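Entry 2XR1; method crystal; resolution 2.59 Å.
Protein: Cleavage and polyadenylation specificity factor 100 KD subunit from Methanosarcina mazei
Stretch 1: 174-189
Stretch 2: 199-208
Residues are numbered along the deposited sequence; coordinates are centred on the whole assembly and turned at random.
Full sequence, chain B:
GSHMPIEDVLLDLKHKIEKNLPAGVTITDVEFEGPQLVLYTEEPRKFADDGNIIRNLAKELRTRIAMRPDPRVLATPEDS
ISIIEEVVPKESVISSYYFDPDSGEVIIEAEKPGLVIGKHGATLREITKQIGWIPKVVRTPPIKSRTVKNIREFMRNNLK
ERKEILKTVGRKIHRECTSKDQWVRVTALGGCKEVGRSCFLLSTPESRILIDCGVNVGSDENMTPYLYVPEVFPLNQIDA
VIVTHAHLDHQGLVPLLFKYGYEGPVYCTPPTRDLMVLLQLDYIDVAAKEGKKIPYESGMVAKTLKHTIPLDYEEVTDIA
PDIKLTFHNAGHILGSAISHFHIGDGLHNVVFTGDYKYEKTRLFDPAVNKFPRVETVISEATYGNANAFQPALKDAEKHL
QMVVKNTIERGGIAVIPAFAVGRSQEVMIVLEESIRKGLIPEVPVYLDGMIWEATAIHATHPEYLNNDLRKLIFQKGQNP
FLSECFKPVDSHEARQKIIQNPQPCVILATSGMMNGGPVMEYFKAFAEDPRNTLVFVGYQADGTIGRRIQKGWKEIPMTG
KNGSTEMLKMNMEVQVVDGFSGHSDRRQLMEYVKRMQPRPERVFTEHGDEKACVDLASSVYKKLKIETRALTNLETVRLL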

# COMPACT_ATOMS: atom_id res chain seq x y z
N HIS B 174 17.43 15.56 -9.79
CA HIS B 174 18.47 16.18 -8.98
C HIS B 174 17.92 17.13 -7.94
O HIS B 174 18.63 18.00 -7.47
CB HIS B 174 19.49 16.89 -9.89
CG HIS B 174 20.17 15.96 -10.83
ND1 HIS B 174 19.62 15.61 -12.05
CD2 HIS B 174 21.29 15.22 -10.70
CE1 HIS B 174 20.41 14.73 -12.65
NE2 HIS B 174 21.41 14.46 -11.84
N ARG B 175 16.67 16.96 -7.55
CA ARG B 175 16.16 17.61 -6.37
C ARG B 175 16.90 17.00 -5.18
O ARG B 175 17.44 15.88 -5.28
CB ARG B 175 14.65 17.41 -6.24
CG ARG B 175 14.22 16.00 -5.85
CD ARG B 175 12.73 15.86 -5.80
NE ARG B 175 12.29 14.52 -5.39
CZ ARG B 175 12.23 13.47 -6.20
NH1 ARG B 175 12.61 13.57 -7.47
NH2 ARG B 175 11.80 12.31 -5.74
N GLU B 176 16.95 17.73 -4.08
CA GLU B 176 17.62 17.25 -2.87
C GLU B 176 16.70 16.35 -2.02
O GLU B 176 15.48 16.46 -2.07
CB GLU B 176 18.21 18.43 -2.07
CG GLU B 176 19.47 19.06 -2.77
CD GLU B 176 20.06 20.23 -2.05
OE1 GLU B 176 19.57 20.51 -0.93
OE2 GLU B 176 21.02 20.87 -2.59
N CYS B 177 17.32 15.42 -1.28
CA CYS B 177 16.61 14.49 -0.39
C CYS B 177 16.06 15.30 0.78
O CYS B 177 16.63 16.33 1.14
CB CYS B 177 17.56 13.40 0.12
SG CYS B 177 17.82 11.97 -1.00
N THR B 178 14.93 14.86 1.35
CA THR B 178 14.25 15.59 2.45
C THR B 178 13.74 14.73 3.63
O THR B 178 13.22 15.28 4.60
CB THR B 178 13.03 16.40 1.93
OG1 THR B 178 12.21 15.57 1.10
CG2 THR B 178 13.51 17.64 1.17
N SER B 179 13.89 13.41 3.57
CA SER B 179 13.50 12.58 4.70
C SER B 179 14.71 12.14 5.50
O SER B 179 15.76 11.78 4.95
CB SER B 179 12.70 11.36 4.26
OG SER B 179 12.10 10.73 5.38
N LYS B 180 14.53 12.14 6.82
CA LYS B 180 15.47 11.52 7.74
C LYS B 180 15.07 10.06 8.03
O LYS B 180 15.49 9.52 9.06
CB LYS B 180 15.51 12.35 9.02
CG LYS B 180 16.69 12.07 10.01
CD LYS B 180 17.99 11.56 9.33
CE LYS B 180 19.13 11.47 10.39
NZ LYS B 180 20.19 10.47 10.02
N ASP B 181 14.28 9.43 7.14
CA ASP B 181 13.86 8.02 7.28
C ASP B 181 14.45 7.25 6.14
O ASP B 181 14.58 7.77 5.02
CB ASP B 181 12.32 7.82 7.18
CG ASP B 181 11.53 8.29 8.42
OD1 ASP B 181 12.10 8.51 9.52
OD2 ASP B 181 10.29 8.45 8.28
N GLN B 182 14.75 5.99 6.38
CA GLN B 182 15.06 5.13 5.27
C GLN B 182 14.22 3.89 5.39
O GLN B 182 14.04 3.35 6.49
CB GLN B 182 16.56 4.84 5.13
CG GLN B 182 17.38 4.67 6.43
CD GLN B 182 18.85 5.10 6.27
OE1 GLN B 182 19.22 5.80 5.31
NE2 GLN B 182 19.69 4.70 7.22
N TRP B 183 13.62 3.52 4.25
CA TRP B 183 12.94 2.27 4.05
C TRP B 183 12.75 2.06 2.55
O TRP B 183 12.90 3.00 1.75
CB TRP B 183 11.61 2.19 4.79
CG TRP B 183 10.74 3.38 4.72
CD1 TRP B 183 10.55 4.29 5.69
CD2 TRP B 183 9.86 3.74 3.65
NE1 TRP B 183 9.64 5.22 5.30
CE2 TRP B 183 9.21 4.91 4.03
CE3 TRP B 183 9.57 3.20 2.41
CZ2 TRP B 183 8.31 5.54 3.22
CZ3 TRP B 183 8.70 3.85 1.59
CH2 TRP B 183 8.05 5.00 2.01
N VAL B 184 12.47 0.82 2.19
CA VAL B 184 12.15 0.47 0.84
C VAL B 184 10.99 -0.53 0.89
O VAL B 184 10.93 -1.37 1.78
CB VAL B 184 13.39 -0.18 0.15
CG1 VAL B 184 13.17 -0.32 -1.34
CG2 VAL B 184 14.62 0.68 0.42
N ARG B 185 10.06 -0.42 -0.05
CA ARG B 185 8.99 -1.38 -0.16
C ARG B 185 8.47 -1.54 -1.56
O ARG B 185 8.66 -0.70 -2.38
CB ARG B 185 7.89 -1.03 0.78
CG ARG B 185 7.46 0.37 0.71
CD ARG B 185 6.53 0.68 1.85
NE ARG B 185 5.80 1.88 1.52
CZ ARG B 185 4.55 2.14 1.83
NH1 ARG B 185 3.80 1.28 2.52
NH2 ARG B 185 4.04 3.28 1.43
N VAL B 186 7.84 -2.66 -1.83
CA VAL B 186 7.24 -2.96 -3.13
C VAL B 186 5.75 -3.24 -2.97
O VAL B 186 5.39 -4.11 -2.17
CB VAL B 186 7.80 -4.24 -3.66
CG1 VAL B 186 7.10 -4.59 -4.96
CG2 VAL B 186 9.32 -4.14 -3.80
N THR B 187 4.90 -2.49 -3.69
CA THR B 187 3.45 -2.74 -3.73
C THR B 187 3.15 -3.35 -5.08
O THR B 187 3.73 -2.93 -6.07
CB THR B 187 2.60 -1.45 -3.59
OG1 THR B 187 2.93 -0.76 -2.38
CG2 THR B 187 1.10 -1.77 -3.55
N ALA B 188 2.28 -4.35 -5.11
CA ALA B 188 1.91 -5.02 -6.37
C ALA B 188 0.57 -4.47 -6.86
O ALA B 188 -0.40 -4.38 -6.09
CB ALA B 188 1.81 -6.55 -6.18
N LEU B 189 0.51 -4.09 -8.13
CA LEU B 189 -0.71 -3.59 -8.67
C LEU B 189 -1.30 -4.45 -9.79
O LEU B 189 -2.35 -4.12 -10.34
CB LEU B 189 -0.47 -2.20 -9.18
CG LEU B 189 0.02 -1.22 -8.12
CD1 LEU B 189 0.49 0.06 -8.83
CD2 LEU B 189 -1.06 -0.89 -7.11
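Stretch 2 (199-208) CFLLSTPESR

Antiparallel β-strands offer a simple lesson in how proteins pair their chains: the backbone sets the register, and the side chains alternate between the two faces of the sheet. Stretch 2 of this polypeptide illustrates the principle and shows what can happen where the regular ladder stops. Its residues 199-203 are extended and run against strand 185-189 of stretch 1, with 160° between the two N-to-C directions and a closest approach of 4.7 Å between the axes. Together the two stretches bury 973 Å² of surface.

At Cys199 the pairing is already in place, for the amide N of Leu189 donates to Cys199 O at 2.9 Å. The side chains meet here as well, with Leu189 CD1 3.9 Å from Cys199 SG. Phe200 follows as the partner of Ala188 in a non-hydrogen-bonded pair, their CA atoms 4.7 Å apart. Its side chain, with chi1 in the m well, brings Phe200 CE1 to 4.0 Å from Ala188 CB and Phe200 CD1 to 4.3 Å from Val186 CG1.

Leu201 turns to the other face, alongside Thr187, and here the backbones exchange two hydrogen bonds: Leu201 N to Thr187 O at 2.8 Å, and Thr187 N to Leu201 O at 2.9 Å. The same Leu201 O also receives a CA-H...O contact from Val186 CA at 3.2 Å, a common supplement to the N-H...O hydrogen bonds of antiparallel sheets. Leu202 pairs with Val186 without backbone hydrogen bonds, their CA atoms 4.6 Å apart, and returns to the face of Phe200. The end of its side chain comes nearer to stretch 1, placing Leu202 CD1 3.5 Å from Val184 CG1. Ser203 then repeats the hydrogen-bonded pattern with Arg185: Ser203 N to Arg185 O and Arg185 N to Ser203 O both measure 3.0 Å. On the face shared with Leu201 and Thr187, Ser203 OG lies 3.4 Å from Arg185 CG and, at the edge of the indole, 3.7 Å from Trp183 CZ3.

Beyond the strand, Thr204 enters a local turn, closed by its own amide N bonding Ser207 O at 2.7 Å; Thr204 CA makes a CA-H...O contact with Trp183 O at 3.5 Å. Pro205 lies over one face of the Trp183 ring. Pro205 CD sits 3.7 Å from the centroid of the six-membered ring of Trp183, only 10° off the normal, a CH-π contact over the face, and Pro205 CG packs 3.5 Å from Trp183 CE2.

Glu206 has the largest area covered by stretch 1. Its carboxylate gathers backbone amides from the loop: Thr178 N reaches Glu206 OE1 at 3.0 Å, and Ser179 N reaches Glu206 OE2 at 2.8 Å. Its main chain is engaged too, since Arg175 NH2 donates to Glu206 O at 2.7 Å. Ser207 OG remains 3.7 Å from Arg175 NH2, and by Arg208 contact has ended. Thus, where the β-ladder stops, a proline ring over the indole and a carboxylate that accepts loop amides carry the association onward.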

# COMPACT_ATOMS: atom_id res chain seq x y z
N CYS B 199 2.62 -4.87 -13.09
CA CYS B 199 2.70 -3.48 -12.67
C CYS B 199 3.08 -3.46 -11.18
O CYS B 199 2.36 -4.03 -10.36
CB CYS B 199 1.36 -2.78 -12.89
SG CYS B 199 1.41 -1.02 -12.51
N PHE B 200 4.22 -2.86 -10.83
CA PHE B 200 4.74 -2.92 -9.48
C PHE B 200 5.19 -1.53 -9.05
O PHE B 200 5.65 -0.70 -9.86
CB PHE B 200 5.92 -3.89 -9.42
CG PHE B 200 5.53 -5.31 -9.61
CD1 PHE B 200 5.17 -6.12 -8.51
CD2 PHE B 200 5.45 -5.84 -10.88
CE1 PHE B 200 4.76 -7.42 -8.68
CE2 PHE B 200 5.01 -7.17 -11.06
CZ PHE B 200 4.68 -7.97 -9.96
N LEU B 201 5.08 -1.23 -7.78
CA LEU B 201 5.56 0.07 -7.30
C LEU B 201 6.70 -0.18 -6.36
O LEU B 201 6.52 -0.90 -5.43
CB LEU B 201 4.46 0.83 -6.60
CG LEU B 201 4.83 2.27 -6.30
CD1 LEU B 201 4.78 3.06 -7.57
CD2 LEU B 201 3.90 2.85 -5.12
N LEU B 202 7.88 0.38 -6.64
CA LEU B 202 9.02 0.35 -5.73
C LEU B 202 9.06 1.73 -5.13
O LEU B 202 9.00 2.70 -5.84
CB LEU B 202 10.30 0.07 -6.49
CG LEU B 202 11.66 0.29 -5.83
CD1 LEU B 202 11.91 -0.60 -4.62
CD2 LEU B 202 12.71 0.06 -6.95
N SER B 203 9.13 1.84 -3.81
CA SER B 203 9.02 3.13 -3.21
C SER B 203 9.96 3.28 -2.03
O SER B 203 10.35 2.29 -1.38
CB SER B 203 7.57 3.46 -2.82
OG SER B 203 7.21 2.85 -1.60
N THR B 204 10.37 4.54 -1.82
CA THR B 204 11.21 4.92 -0.71
C THR B 204 10.55 6.16 -0.17
O THR B 204 9.53 6.56 -0.66
CB THR B 204 12.67 5.20 -1.16
OG1 THR B 204 12.79 6.52 -1.73
CG2 THR B 204 13.10 4.15 -2.13
N PRO B 205 11.13 6.75 0.86
CA PRO B 205 10.52 7.98 1.34
C PRO B 205 10.59 9.13 0.35
O PRO B 205 9.77 10.07 0.43
CB PRO B 205 11.33 8.31 2.62
CG PRO B 205 11.89 7.01 3.07
CD PRO B 205 12.03 6.13 1.85
N GLU B 206 11.55 9.08 -0.58
CA GLU B 206 11.75 10.17 -1.55
C GLU B 206 11.17 9.80 -2.92
O GLU B 206 11.02 10.65 -3.77
CB GLU B 206 13.23 10.46 -1.77
CG GLU B 206 14.12 10.51 -0.51
CD GLU B 206 14.04 11.82 0.26
OE1 GLU B 206 13.46 12.82 -0.25
OE2 GLU B 206 14.59 11.87 1.40
N SER B 207 10.88 8.54 -3.16
CA SER B 207 10.72 8.15 -4.52
C SER B 207 9.75 7.01 -4.73
O SER B 207 9.60 6.14 -3.88
CB SER B 207 12.09 7.78 -5.09
OG SER B 207 12.93 8.90 -4.90
N ARG B 208 9.11 7.06 -5.89
CA ARG B 208 8.14 6.09 -6.29
C ARG B 208 8.41 5.76 -7.73
O ARG B 208 8.50 6.66 -8.56
CB ARG B 208 6.74 6.67 -6.08
CG ARG B 208 6.36 6.71 -4.59
CD ARG B 208 5.53 7.87 -4.25
NE ARG B 208 6.24 9.13 -4.53
CZ ARG B 208 7.02 9.81 -3.67
NH1 ARG B 208 7.22 9.37 -2.43
NH2 ARG B 208 7.62 10.94 -4.07